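Local coordinates for Two-component system response regulator/GGDEF domain protein (Aeromonas salmonicida, PDB 3LUF) that probably makes cyclic di-GMP from GTP as the full-length response regulator, of which this chain holds the two tandem receiver domains, at residues Q5-V10 and L30-F35; V78-D83 and D99-D104; I125-V130 and Q147-H152; I170-V175 and A201-S206; L187-R192 and L218-N223. One frame throughout, in Å; residues are numbered along the deposited sequence. Where two conformers were deposited one is given.

Interaction 1 (Q5-V10 and L30-F35)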
# COMPACT_ATOMS: atom_id res chain seq x y z
N GLN B 5 9.08 -0.89 -25.93
CA GLN B 5 9.63 0.15 -25.06
C GLN B 5 9.33 1.54 -25.60
O GLN B 5 10.07 2.47 -25.36
CB GLN B 5 11.14 -0.06 -24.90
CG GLN B 5 11.80 0.81 -23.83
CD GLN B 5 13.29 0.58 -23.73
OE1 GLN B 5 14.05 1.49 -23.41
NE2 GLN B 5 13.70 -0.66 -24.01
N LYS B 6 8.26 1.64 -26.39
CA LYS B 6 7.88 2.94 -26.96
C LYS B 6 6.46 3.31 -26.52
O LYS B 6 5.61 2.43 -26.33
CB LYS B 6 7.98 2.90 -28.49
CG LYS B 6 8.05 4.28 -29.12
CD LYS B 6 8.94 4.33 -30.35
CE LYS B 6 8.58 3.26 -31.35
NZ LYS B 6 9.14 3.68 -32.65
N ILE B 7 6.20 4.61 -26.32
CA ILE B 7 4.79 5.03 -26.11
C ILE B 7 4.38 6.05 -27.16
O ILE B 7 5.22 6.71 -27.75
CB ILE B 7 4.48 5.58 -24.68
CG1 ILE B 7 5.27 6.86 -24.41
CG2 ILE B 7 4.74 4.49 -23.60
CD1 ILE B 7 4.54 7.85 -23.60
N LEU B 8 3.07 6.13 -27.37
CA LEU B 8 2.48 7.05 -28.35
C LEU B 8 1.67 8.07 -27.55
O LEU B 8 0.88 7.72 -26.67
CB LEU B 8 1.54 6.25 -29.27
CG LEU B 8 0.74 7.14 -30.26
CD1 LEU B 8 1.73 7.78 -31.20
CD2 LEU B 8 -0.31 6.32 -31.04
N ILE B 9 1.83 9.34 -27.92
CA ILE B 9 1.04 10.43 -27.34
C ILE B 9 0.34 11.12 -28.49
O ILE B 9 0.99 11.50 -29.46
CB ILE B 9 1.95 11.44 -26.57
CG1 ILE B 9 2.67 10.74 -25.41
CG2 ILE B 9 1.10 12.60 -25.98
CD1 ILE B 9 3.71 11.66 -24.74
N VAL B 10 -0.98 11.23 -28.40
CA VAL B 10 -1.71 12.03 -29.41
C VAL B 10 -2.51 13.08 -28.64
O VAL B 10 -3.49 12.76 -27.94
CB VAL B 10 -2.65 11.14 -30.27
CG1 VAL B 10 -3.18 11.96 -31.44
CG2 VAL B 10 -1.92 9.86 -30.76
N LEU B 30 11.23 5.10 -21.56
CA LEU B 30 10.44 4.91 -22.79
C LEU B 30 10.81 5.87 -23.93
O LEU B 30 11.01 7.06 -23.71
CB LEU B 30 8.95 5.08 -22.47
CG LEU B 30 8.39 4.03 -21.50
CD1 LEU B 30 7.02 4.49 -21.00
CD2 LEU B 30 8.31 2.72 -22.18
N GLU B 31 10.89 5.34 -25.16
CA GLU B 31 10.96 6.18 -26.37
C GLU B 31 9.56 6.71 -26.66
O GLU B 31 8.58 5.99 -26.49
CB GLU B 31 11.42 5.39 -27.59
CG GLU B 31 12.85 5.66 -28.05
CD GLU B 31 13.76 4.49 -27.77
OE1 GLU B 31 13.58 3.84 -26.71
OE2 GLU B 31 14.64 4.20 -28.61
N ILE B 32 9.48 7.96 -27.09
CA ILE B 32 8.20 8.63 -27.24
C ILE B 32 8.00 9.07 -28.67
O ILE B 32 8.88 9.72 -29.22
CB ILE B 32 8.12 9.91 -26.35
CG1 ILE B 32 8.37 9.58 -24.87
CG2 ILE B 32 6.75 10.57 -26.50
CD1 ILE B 32 8.62 10.84 -24.00
N ASP B 33 6.85 8.72 -29.24
CA ASP B 33 6.37 9.35 -30.47
C ASP B 33 5.13 10.17 -30.10
O ASP B 33 4.14 9.62 -29.62
CB ASP B 33 5.98 8.30 -31.50
CG ASP B 33 7.19 7.58 -32.10
OD1 ASP B 33 8.27 8.19 -32.20
OD2 ASP B 33 7.04 6.40 -32.48
N ALA B 34 5.18 11.48 -30.39
CA ALA B 34 4.07 12.36 -30.01
C ALA B 34 3.58 13.20 -31.19
O ALA B 34 4.38 13.82 -31.89
CB ALA B 34 4.51 13.31 -28.87
N PHE B 35 2.26 13.22 -31.36
CA PHE B 35 1.64 13.93 -32.48
C PHE B 35 0.50 14.78 -32.02
O PHE B 35 -0.11 14.52 -30.98
CB PHE B 35 1.14 12.92 -33.53
CG PHE B 35 2.19 11.99 -33.98
CD1 PHE B 35 3.16 12.42 -34.90
CD2 PHE B 35 2.28 10.68 -33.44
CE1 PHE B 35 4.19 11.57 -35.29
CE2 PHE B 35 3.29 9.82 -33.83
CZ PHE B 35 4.25 10.26 -34.75

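Interaction 2 (V78-D83 and D99-D104)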
# COMPACT_ATOMS: atom_id res chain seq x y z
N VAL B 78 -4.77 4.70 -22.93
CA VAL B 78 -5.12 5.45 -21.73
C VAL B 78 -5.65 6.81 -22.17
O VAL B 78 -4.99 7.51 -22.93
CB VAL B 78 -3.87 5.62 -20.84
CG1 VAL B 78 -4.08 6.71 -19.75
CG2 VAL B 78 -3.46 4.24 -20.25
N ILE B 79 -6.84 7.19 -21.71
CA ILE B 79 -7.42 8.47 -22.14
C ILE B 79 -6.85 9.65 -21.36
O ILE B 79 -6.66 9.54 -20.15
CB ILE B 79 -8.97 8.39 -22.03
CG1 ILE B 79 -9.51 7.54 -23.22
CG2 ILE B 79 -9.64 9.80 -21.91
CD1 ILE B 79 -11.01 7.24 -23.11
N LEU B 80 -6.59 10.76 -22.05
CA LEU B 80 -6.27 12.03 -21.40
C LEU B 80 -7.53 12.87 -21.41
O LEU B 80 -8.09 13.12 -22.47
CB LEU B 80 -5.19 12.80 -22.17
CG LEU B 80 -3.82 12.13 -22.41
CD1 LEU B 80 -3.02 12.92 -23.46
CD2 LEU B 80 -3.04 12.10 -21.13
N THR B 81 -7.95 13.29 -20.21
CA THR B 81 -9.25 13.97 -20.05
C THR B 81 -9.17 15.17 -19.11
O THR B 81 -8.53 15.12 -18.08
CB THR B 81 -10.36 12.99 -19.63
OG1 THR B 81 -11.63 13.67 -19.60
CG2 THR B 81 -10.09 12.32 -18.29
N ALA B 82 -9.81 16.26 -19.50
CA ALA B 82 -9.80 17.46 -18.65
C ALA B 82 -10.84 17.38 -17.53
O ALA B 82 -10.75 18.11 -16.51
CB ALA B 82 -9.98 18.74 -19.51
N ASP B 83 -11.79 16.47 -17.71
CA ASP B 83 -12.84 16.24 -16.72
C ASP B 83 -13.33 14.79 -16.71
O ASP B 83 -13.01 14.01 -17.62
CB ASP B 83 -14.02 17.19 -16.97
CG ASP B 83 -14.61 17.03 -18.34
OD1 ASP B 83 -14.91 15.89 -18.74
OD2 ASP B 83 -14.78 18.07 -19.03
N ASP B 99 -7.13 2.86 -18.70
CA ASP B 99 -7.23 3.78 -17.57
C ASP B 99 -7.41 5.18 -18.16
O ASP B 99 -7.44 5.34 -19.38
CB ASP B 99 -5.94 3.66 -16.72
CG ASP B 99 -6.08 4.24 -15.31
OD1 ASP B 99 -7.18 4.72 -14.93
OD2 ASP B 99 -5.06 4.19 -14.57
N TYR B 100 -7.57 6.19 -17.31
CA TYR B 100 -7.53 7.57 -17.78
C TYR B 100 -6.63 8.40 -16.88
O TYR B 100 -6.35 8.03 -15.74
CB TYR B 100 -8.93 8.20 -17.86
CG TYR B 100 -9.64 8.27 -16.53
CD1 TYR B 100 -9.65 9.46 -15.79
CD2 TYR B 100 -10.29 7.14 -16.01
CE1 TYR B 100 -10.30 9.51 -14.56
CE2 TYR B 100 -10.93 7.19 -14.79
CZ TYR B 100 -10.94 8.36 -14.07
OH TYR B 100 -11.58 8.37 -12.86
N VAL B 101 -6.19 9.53 -17.43
CA VAL B 101 -5.31 10.47 -16.75
C VAL B 101 -6.00 11.81 -16.78
O VAL B 101 -6.47 12.25 -17.84
CB VAL B 101 -3.94 10.58 -17.46
CG1 VAL B 101 -3.06 11.67 -16.84
CG2 VAL B 101 -3.20 9.25 -17.37
N MSE B 102 -6.12 12.45 -15.62
CA MSE B 102 -6.63 13.82 -15.61
C MSE B 102 -5.57 14.78 -16.11
O MSE B 102 -4.40 14.68 -15.70
CB MSE B 102 -7.05 14.21 -14.19
CG MSE B 102 -8.15 13.35 -13.60
SE MSE B 102 -9.85 13.38 -14.60
CE MSE B 102 -10.19 15.25 -14.81
N LYS B 103 -5.96 15.72 -16.99
CA LYS B 103 -5.00 16.69 -17.53
C LYS B 103 -5.35 18.13 -17.20
O LYS B 103 -4.99 19.04 -17.95
CB LYS B 103 -4.71 16.49 -19.03
CG LYS B 103 -5.95 16.52 -19.89
CD LYS B 103 -5.59 16.63 -21.36
CE LYS B 103 -6.88 16.63 -22.22
NZ LYS B 103 -6.52 17.15 -23.58
N ASP B 104 -6.02 18.32 -16.07
CA ASP B 104 -6.45 19.67 -15.66
C ASP B 104 -5.36 20.44 -14.93
O ASP B 104 -5.51 21.64 -14.75
CB ASP B 104 -7.75 19.62 -14.84
CG ASP B 104 -7.61 18.85 -13.55
OD1 ASP B 104 -6.90 17.83 -13.51
OD2 ASP B 104 -8.24 19.26 -12.55

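Interaction 3 (I125-V130 and Q147-H152). Unlike the reference sequence in segment 147-152: Q150 (reference Leu).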
# COMPACT_ATOMS: atom_id res chain seq x y z
N ILE B 125 6.55 -9.12 -15.86
CA ILE B 125 6.26 -9.57 -14.49
C ILE B 125 5.13 -10.59 -14.49
O ILE B 125 4.10 -10.39 -15.13
CB ILE B 125 5.93 -8.37 -13.57
CG1 ILE B 125 7.17 -7.47 -13.44
CG2 ILE B 125 5.41 -8.86 -12.20
CD1 ILE B 125 6.96 -6.13 -12.66
N GLU B 126 5.33 -11.72 -13.80
CA GLU B 126 4.29 -12.76 -13.68
C GLU B 126 3.66 -12.72 -12.28
O GLU B 126 4.36 -12.62 -11.26
CB GLU B 126 4.89 -14.16 -13.93
CG GLU B 126 5.50 -14.26 -15.33
CD GLU B 126 6.07 -15.65 -15.61
OE1 GLU B 126 5.34 -16.63 -15.40
OE2 GLU B 126 7.24 -15.73 -16.05
N VAL B 127 2.33 -12.74 -12.27
CA VAL B 127 1.56 -12.72 -11.04
C VAL B 127 0.54 -13.84 -11.02
O VAL B 127 0.20 -14.40 -12.06
CB VAL B 127 0.87 -11.36 -10.86
CG1 VAL B 127 1.86 -10.24 -10.96
CG2 VAL B 127 -0.33 -11.21 -11.89
N LEU B 128 0.04 -14.17 -9.82
CA LEU B 128 -0.89 -15.29 -9.70
C LEU B 128 -2.13 -14.85 -8.94
O LEU B 128 -2.03 -14.23 -7.88
CB LEU B 128 -0.22 -16.45 -8.95
CG LEU B 128 -1.06 -17.68 -8.53
CD1 LEU B 128 -1.76 -18.35 -9.73
CD2 LEU B 128 -0.23 -18.69 -7.71
N VAL B 129 -3.31 -15.14 -9.50
CA VAL B 129 -4.58 -14.88 -8.80
C VAL B 129 -5.15 -16.22 -8.32
O VAL B 129 -5.29 -17.13 -9.12
CB VAL B 129 -5.64 -14.20 -9.74
CG1 VAL B 129 -6.95 -13.96 -8.97
CG2 VAL B 129 -5.10 -12.89 -10.30
N VAL B 130 -5.41 -16.31 -7.01
CA VAL B 130 -5.99 -17.51 -6.36
C VAL B 130 -7.36 -17.15 -5.80
O VAL B 130 -7.50 -16.32 -4.88
CB VAL B 130 -5.11 -18.05 -5.22
CG1 VAL B 130 -5.61 -19.42 -4.78
CG2 VAL B 130 -3.67 -18.14 -5.68
N GLN B 147 -3.24 -4.12 -16.76
CA GLN B 147 -2.04 -3.50 -16.27
C GLN B 147 -0.83 -4.07 -17.06
O GLN B 147 0.31 -3.82 -16.69
CB GLN B 147 -1.88 -3.72 -14.75
CG GLN B 147 -3.00 -3.11 -13.87
CD GLN B 147 -2.93 -3.53 -12.41
OE1 GLN B 147 -1.87 -3.51 -11.78
NE2 GLN B 147 -4.09 -3.86 -11.84
N LEU B 148 -1.09 -4.83 -18.12
CA LEU B 148 -0.08 -5.50 -18.95
C LEU B 148 0.75 -6.59 -18.25
O LEU B 148 1.79 -7.03 -18.77
CB LEU B 148 0.83 -4.48 -19.67
CG LEU B 148 0.08 -3.48 -20.58
CD1 LEU B 148 1.11 -2.58 -21.20
CD2 LEU B 148 -0.74 -4.22 -21.69
N LEU B 149 0.26 -7.07 -17.11
CA LEU B 149 0.94 -8.15 -16.41
C LEU B 149 0.69 -9.50 -17.09
O LEU B 149 -0.30 -9.69 -17.80
CB LEU B 149 0.45 -8.21 -14.95
CG LEU B 149 0.84 -7.01 -14.08
CD1 LEU B 149 -0.13 -6.89 -12.91
CD2 LEU B 149 2.26 -7.19 -13.56
N GLN B 150 1.61 -10.43 -16.85
CA GLN B 150 1.42 -11.82 -17.20
C GLN B 150 0.72 -12.50 -16.03
O GLN B 150 1.29 -12.62 -14.95
CB GLN B 150 2.78 -12.44 -17.44
CG GLN B 150 3.48 -11.87 -18.68
CD GLN B 150 4.82 -12.54 -18.89
OE1 GLN B 150 4.90 -13.77 -18.89
NE2 GLN B 150 5.87 -11.75 -19.02
N VAL B 151 -0.52 -12.93 -16.26
CA VAL B 151 -1.42 -13.36 -15.19
C VAL B 151 -1.70 -14.86 -15.24
O VAL B 151 -2.22 -15.40 -16.24
CB VAL B 151 -2.77 -12.55 -15.17
CG1 VAL B 151 -3.54 -12.86 -13.92
CG2 VAL B 151 -2.50 -10.99 -15.28
N HIS B 152 -1.32 -15.56 -14.16
CA HIS B 152 -1.65 -16.96 -14.03
C HIS B 152 -2.87 -17.07 -13.12
O HIS B 152 -3.12 -16.22 -12.29
CB HIS B 152 -0.51 -17.69 -13.33
CG HIS B 152 0.80 -17.64 -14.07
ND1 HIS B 152 1.24 -18.69 -14.85
CD2 HIS B 152 1.76 -16.70 -14.11
CE1 HIS B 152 2.42 -18.38 -15.36
NE2 HIS B 152 2.76 -17.17 -14.94

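Interaction 4 (I170-V175 and A201-S206)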
# COMPACT_ATOMS: atom_id res chain seq x y z
N ILE B 170 6.98 -16.23 -10.93
CA ILE B 170 5.79 -15.52 -10.34
C ILE B 170 6.30 -14.78 -9.10
O ILE B 170 6.96 -15.39 -8.25
CB ILE B 170 4.65 -16.49 -9.98
CG1 ILE B 170 3.96 -16.99 -11.26
CG2 ILE B 170 3.62 -15.81 -9.05
CD1 ILE B 170 3.03 -18.23 -11.06
N ARG B 171 6.06 -13.46 -9.01
CA ARG B 171 6.60 -12.70 -7.88
C ARG B 171 5.52 -12.13 -6.96
O ARG B 171 5.81 -11.56 -5.91
CB ARG B 171 7.49 -11.57 -8.38
CG ARG B 171 6.75 -10.42 -9.06
CD ARG B 171 7.76 -9.36 -9.46
NE ARG B 171 8.64 -9.89 -10.50
CZ ARG B 171 9.71 -9.25 -10.97
NH1 ARG B 171 10.06 -8.06 -10.46
NH2 ARG B 171 10.45 -9.82 -11.93
N LEU B 172 4.25 -12.25 -7.39
CA LEU B 172 3.18 -11.64 -6.59
C LEU B 172 1.97 -12.55 -6.69
O LEU B 172 1.62 -13.03 -7.77
CB LEU B 172 2.87 -10.23 -7.10
CG LEU B 172 1.54 -9.61 -6.62
CD1 LEU B 172 1.73 -9.29 -5.18
CD2 LEU B 172 1.14 -8.36 -7.38
N VAL B 173 1.38 -12.84 -5.54
CA VAL B 173 0.20 -13.69 -5.43
C VAL B 173 -0.90 -12.89 -4.75
O VAL B 173 -0.65 -12.23 -3.72
CB VAL B 173 0.44 -14.96 -4.58
CG1 VAL B 173 -0.83 -15.83 -4.64
CG2 VAL B 173 1.65 -15.75 -5.06
N LEU B 174 -2.10 -12.91 -5.34
CA LEU B 174 -3.30 -12.37 -4.71
C LEU B 174 -4.17 -13.53 -4.26
O LEU B 174 -4.50 -14.40 -5.05
CB LEU B 174 -4.07 -11.47 -5.69
CG LEU B 174 -3.34 -10.25 -6.29
CD1 LEU B 174 -2.43 -10.62 -7.48
CD2 LEU B 174 -4.38 -9.29 -6.79
N VAL B 175 -4.54 -13.53 -2.99
CA VAL B 175 -5.12 -14.72 -2.32
C VAL B 175 -6.48 -14.44 -1.70
O VAL B 175 -6.60 -13.65 -0.80
CB VAL B 175 -4.17 -15.23 -1.20
CG1 VAL B 175 -4.76 -16.49 -0.55
CG2 VAL B 175 -2.81 -15.57 -1.78
N ALA B 201 5.74 -11.65 -3.10
CA ALA B 201 4.81 -10.71 -2.43
C ALA B 201 3.42 -11.35 -2.39
O ALA B 201 3.04 -12.04 -3.32
CB ALA B 201 4.76 -9.38 -3.15
N ILE B 202 2.70 -11.16 -1.29
CA ILE B 202 1.36 -11.70 -1.21
C ILE B 202 0.44 -10.59 -0.79
O ILE B 202 0.72 -9.88 0.19
CB ILE B 202 1.30 -12.81 -0.16
CG1 ILE B 202 2.19 -13.98 -0.58
CG2 ILE B 202 -0.17 -13.20 0.17
CD1 ILE B 202 2.46 -14.93 0.60
N ILE B 203 -0.64 -10.39 -1.56
CA ILE B 203 -1.73 -9.52 -1.12
C ILE B 203 -2.90 -10.40 -0.70
O ILE B 203 -3.45 -11.18 -1.51
CB ILE B 203 -2.22 -8.55 -2.23
CG1 ILE B 203 -1.02 -7.74 -2.77
CG2 ILE B 203 -3.34 -7.65 -1.69
CD1 ILE B 203 -1.32 -6.92 -4.09
N GLY B 204 -3.29 -10.26 0.56
CA GLY B 204 -4.38 -11.08 1.10
C GLY B 204 -5.70 -10.38 0.83
O GLY B 204 -5.89 -9.23 1.26
N ILE B 205 -6.62 -11.04 0.13
CA ILE B 205 -7.95 -10.51 -0.14
C ILE B 205 -8.98 -11.10 0.83
O ILE B 205 -9.01 -12.31 1.05
CB ILE B 205 -8.40 -10.73 -1.60
CG1 ILE B 205 -7.35 -10.16 -2.56
CG2 ILE B 205 -9.78 -10.03 -1.83
CD1 ILE B 205 -7.51 -10.58 -4.05
N SER B 206 -9.79 -10.22 1.41
CA SER B 206 -10.73 -10.58 2.46
C SER B 206 -11.98 -9.72 2.37
O SER B 206 -11.91 -8.59 1.94
CB SER B 206 -10.08 -10.25 3.81
OG SER B 206 -9.96 -11.42 4.53

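Interaction 5 (L187-R192 and L218-N223)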
# COMPACT_ATOMS: atom_id res chain seq x y z
N LEU B 187 -2.90 -21.01 3.10
CA LEU B 187 -2.02 -20.97 1.94
C LEU B 187 -0.88 -19.98 2.21
O LEU B 187 0.27 -20.25 1.90
CB LEU B 187 -2.78 -20.58 0.66
CG LEU B 187 -1.95 -20.37 -0.61
CD1 LEU B 187 -1.17 -21.64 -1.03
CD2 LEU B 187 -2.91 -19.93 -1.73
N VAL B 188 -1.21 -18.82 2.74
CA VAL B 188 -0.14 -17.86 3.04
C VAL B 188 0.89 -18.45 4.03
O VAL B 188 2.10 -18.32 3.84
CB VAL B 188 -0.74 -16.54 3.54
CG1 VAL B 188 0.33 -15.65 4.04
CG2 VAL B 188 -1.50 -15.88 2.38
N ARG B 189 0.42 -19.11 5.08
CA ARG B 189 1.35 -19.79 6.01
C ARG B 189 2.29 -20.78 5.28
O ARG B 189 3.49 -20.77 5.54
CB ARG B 189 0.60 -20.49 7.15
CG ARG B 189 -0.18 -19.55 8.08
CD ARG B 189 -0.51 -20.23 9.47
NE ARG B 189 -1.15 -21.53 9.28
CZ ARG B 189 -2.45 -21.71 9.02
NH1 ARG B 189 -3.29 -20.66 8.92
NH2 ARG B 189 -2.91 -22.94 8.85
N MSE B 190 1.75 -21.61 4.36
CA MSE B 190 2.57 -22.54 3.62
C MSE B 190 3.63 -21.82 2.79
O MSE B 190 4.81 -22.22 2.73
CB MSE B 190 1.68 -23.42 2.72
CG MSE B 190 0.89 -24.41 3.54
SE MSE B 190 -0.03 -25.63 2.32
CE MSE B 190 1.47 -26.42 1.48
N LEU B 191 3.20 -20.75 2.11
CA LEU B 191 4.08 -20.02 1.23
C LEU B 191 5.22 -19.40 2.03
O LEU B 191 6.39 -19.42 1.63
CB LEU B 191 3.31 -18.93 0.42
CG LEU B 191 2.35 -19.52 -0.62
CD1 LEU B 191 1.63 -18.37 -1.35
CD2 LEU B 191 3.07 -20.41 -1.65
N ARG B 192 4.87 -18.81 3.17
CA ARG B 192 5.88 -18.09 3.94
C ARG B 192 6.83 -19.02 4.67
O ARG B 192 7.91 -18.59 5.08
CB ARG B 192 5.21 -17.16 4.94
CG ARG B 192 4.76 -15.85 4.36
CD ARG B 192 5.91 -14.88 4.11
NE ARG B 192 5.39 -13.73 3.34
CZ ARG B 192 5.49 -13.59 2.01
NH1 ARG B 192 6.13 -14.51 1.30
NH2 ARG B 192 4.97 -12.53 1.40
N LEU B 218 -1.76 -10.16 7.55
CA LEU B 218 -0.55 -9.38 7.82
C LEU B 218 0.38 -10.05 8.86
O LEU B 218 1.62 -10.13 8.65
CB LEU B 218 -0.93 -7.94 8.21
CG LEU B 218 -1.51 -7.12 7.04
CD1 LEU B 218 -2.11 -5.78 7.59
CD2 LEU B 218 -0.41 -6.84 6.01
N LYS B 219 -0.21 -10.53 9.95
CA LYS B 219 0.55 -11.20 11.00
C LYS B 219 1.18 -12.50 10.52
O LYS B 219 2.22 -12.92 11.05
CB LYS B 219 -0.33 -11.49 12.24
CG LYS B 219 -0.85 -10.23 12.93
CD LYS B 219 0.22 -9.49 13.69
CE LYS B 219 -0.41 -8.28 14.37
NZ LYS B 219 0.57 -7.18 14.44
N GLN B 220 0.55 -13.11 9.52
CA GLN B 220 1.09 -14.32 8.91
C GLN B 220 2.11 -14.07 7.81
O GLN B 220 2.61 -15.02 7.21
CB GLN B 220 -0.00 -15.22 8.38
CG GLN B 220 -0.82 -15.86 9.47
CD GLN B 220 -0.02 -16.79 10.37
OE1 GLN B 220 0.96 -17.43 9.94
NE2 GLN B 220 -0.42 -16.84 11.62
N GLY B 221 2.42 -12.81 7.51
CA GLY B 221 3.47 -12.52 6.54
C GLY B 221 3.02 -12.01 5.17
O GLY B 221 3.88 -11.77 4.28
N ALA B 222 1.73 -11.81 4.98
CA ALA B 222 1.31 -11.13 3.75
C ALA B 222 1.94 -9.73 3.70
O ALA B 222 2.11 -9.07 4.73
CB ALA B 222 -0.20 -11.04 3.65
N ASN B 223 2.34 -9.29 2.51
CA ASN B 223 2.89 -7.93 2.35
C ASN B 223 1.83 -6.86 2.52
O ASN B 223 2.14 -5.74 2.94
CB ASN B 223 3.50 -7.74 0.94
CG ASN B 223 4.60 -8.74 0.62
OD1 ASN B 223 4.41 -9.97 0.64
ND2 ASN B 223 5.77 -8.20 0.29

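Interaction 1 (Q5-V10 and L30-F35)
K6-V10 and E31-F35 run side by side as parallel strands, their axes 4.7 Å apart and inclined by 16°, laced by five backbone hydrogen bonds from E31 N to Q5 O through F35 N to I9 O. Helix 14-27 links them, making the first beta-alpha-beta unit of the CheY-like receiver fold. I7, I9, I32 and A34 turn to the face packed by that helix: I9 CD1 lies 3.7 Å from I32 CG2, and I9 CB meets A34 CB at 3.9 Å. K6, L8, D33 and F35 share the other face. The bent K6 chain passes over E31, its CG 3.2 Å from E31 O, and brings NZ to D33 OD2 in a weak, 3.4 Å salt bridge. Both ends have further partners, E48 for K6 and the Y49 hydroxyl for D33. L8, with CG anti to the backbone N (chi1 174°), crosses F35 at about a right angle and sets CD1 in the plane of the ring at its edge, 3.7 Å from F35 CE2.

Interaction 2 (V78-D83 and D99-D104)
V78 meets V101 with one methyl, CG1, 3.6 Å from V101 CG2, on the side packed by helix 106-122. I79 is held through both its N-H and its C=O, I79 N to D99 O and V101 N to I79 O, the second 2.8 Å long and almost straight on the carbonyl. Its side chain lies on the other face, packed on W92 of helix 86-94. L80 lies alongside V101, both pointing the same way, with CD2 4.1 Å from V101 CB, while L80 CB touches K103 CD at 3.9 Å. T81 N bonds to V101 O, and T81 O accepts K103 N from above the carbonyl plane. T81 OG1 is anti to the backbone N (chi1 -175°), which leaves CG2 between the backbone N and the carbonyl carbon, 3.8 Å from Y100 CD1 and also 3.8 Å from SE of selenomethionine M102. The M102 chain, bent at chi2 and chi3, brings CE to 3.4 Å from both A82 O and D83 CA. K103 extends past L80 to salt bridges with E11 and with D55, a ligand of the magnesium ion, and D104 pairs with R189 of the second subunit. Strand 77-81, helix 86-94 and strand 99-102 form a beta-alpha-beta unit; T81, Y100 and K103 probably match the threonine, switch aromatic and lysine around the phosphoacceptor aspartate in CheY-like receivers.

Interaction 3 (I125-V130 and Q147-H152)
H152 NE2 donates to E126 OE1 over 2.7 Å, using the oxygen's anti lone pair, the one turned away from OE2. The carboxylate and imidazole planes are 23° apart, nearly coplanar, and OE1 lies in the plane of the ring. E126 reaches there with CG anti to the carbonyl carbon (chi1 -59°) and an extended chain beyond. The negative charge would tend to stabilise a protonated imidazole. Beside this bond, four backbone hydrogen bonds join the strands: Q150 N to I125 O, V127 N to Q150 O, H152 N to V127 O at 2.8 Å, and V129 N to H152 O. The parallel pairing of strands 126-130 and 150-154 across helix 134-145 is the opening beta-alpha-beta unit of the second receiver domain. E126, L128, Q150 and H152 share one face of the sheet. There Q150 OE1 touches E126 CG at 3.6 Å, while Q150 NE2 is bonded to Q123 O; L128 CD1 comes within 3.6 Å of H152 O. The opposite face, carrying V127 and V151, is apolar: V127 CG2 meets V151 CG2 at 4.0 Å, and V151 CG1 lies 3.9 Å from V129 CG2. V151 and V129 both pack against M141 and L144 of helix 134-145. At the N-terminal end of the pair, I125 and L149 lie side by side, with I125 CG2 3.8 Å from L149 CD2.

Interaction 4 (I170-V175 and A201-S206)
The flat groups that meet between R171-V175 and A201-I205 are peptide units; no side-chain plane takes part. They are joined through N-H and C=O by five hydrogen bonds, A201 N to R171 O, V173 N to A201 O, I203 N to V173 O, V175 N to I203 O and I205 N to V175 O, in the stagger of parallel strands. The strand axes are inclined by 17°. On one face of the strand pair sit A201 and, covered by helix 232-248, L172, L174 and I203. L172 CG is anti to the backbone N (chi1 165°), and CD1 beyond it lies 3.6 Å from A201 CB and 4.0 Å from I203 CG1. Farther along, the I205 chain reaches back to L174, its CD1 3.9 Å from L174 CB. The other face carries V173, V175 and I202; V175 and I202 pack on helix 184-194, and their side chains cross, with V175 CG2 4.0 Å from I202 CG2. G204, paired with V175, adds no side chain to it. Helix 184-194 links the two strands in a beta-alpha-beta unit in the middle of the second receiver's sheet, and strand 172-176 runs on to the magnesium ligand D176. All polar bonding across the contact is thus backbone to backbone: the hydrogen bonds that fix the register lie between peptide groups, while aliphatic side chains on both faces touch each other through carbon atoms.

Interaction 5 (L187-R192 and L218-N223)
G221 closes helix 213-219 with a Schellman motif and, there, receives R192 of helix 184-194, so that the third and fourth helices of the second receiver domain meet at a helix end. G221 has a positive phi of 107°, and its N bonds back to L218 O at 3.0 Å. R192 NE donates to G221 O over 2.6 Å; the oxygen lies in the guanidinium plane, whereas the donor stands above the plane of the carbonyl. R192 NH2 adds a weak second bond of 3.2 Å to the same G221 O, so one oxygen receives two N-H groups. The R192 chain bends at chi2 (-75°), which places CD; CG before it is 3.7 Å from Q220 O. That carbonyl oxygen is buried by the contact and has no polar partner in the model. The guanidinium also bonds to Y195 O through NH1 and L200 O through NH2. V188 points toward the helix end, its CG1 4.0 Å from Q220 O and 4.2 Å from A222 N. Q220 OE1, weakly bonded to H107 of the second subunit, lies against the aliphatic part of R189, 3.2 Å from R189 CD and in a close approach of 3.0 Å to R189 CG.

In the fold
From the N terminus, interaction 1 closes the loop over helix 14-27 at one margin of the first receiver's sheet, and interaction 2 closes the loop over helix 86-94 at the other; strand 49-55 lies between them. The chain then enters the second receiver through helix 106-122. Interaction 3 closes the loop over helix 134-145 and shares the sheet with interaction 4, strands 126-130 and 172-176 being neighbours. These first four contacts follow in series. Interactions 4 and 5 cross: helix 184-194 lies within the loop of interaction 4, while 218-223 follows it, and N223 ties back to I202. Interactions 2 and 5 both touch the second subunit.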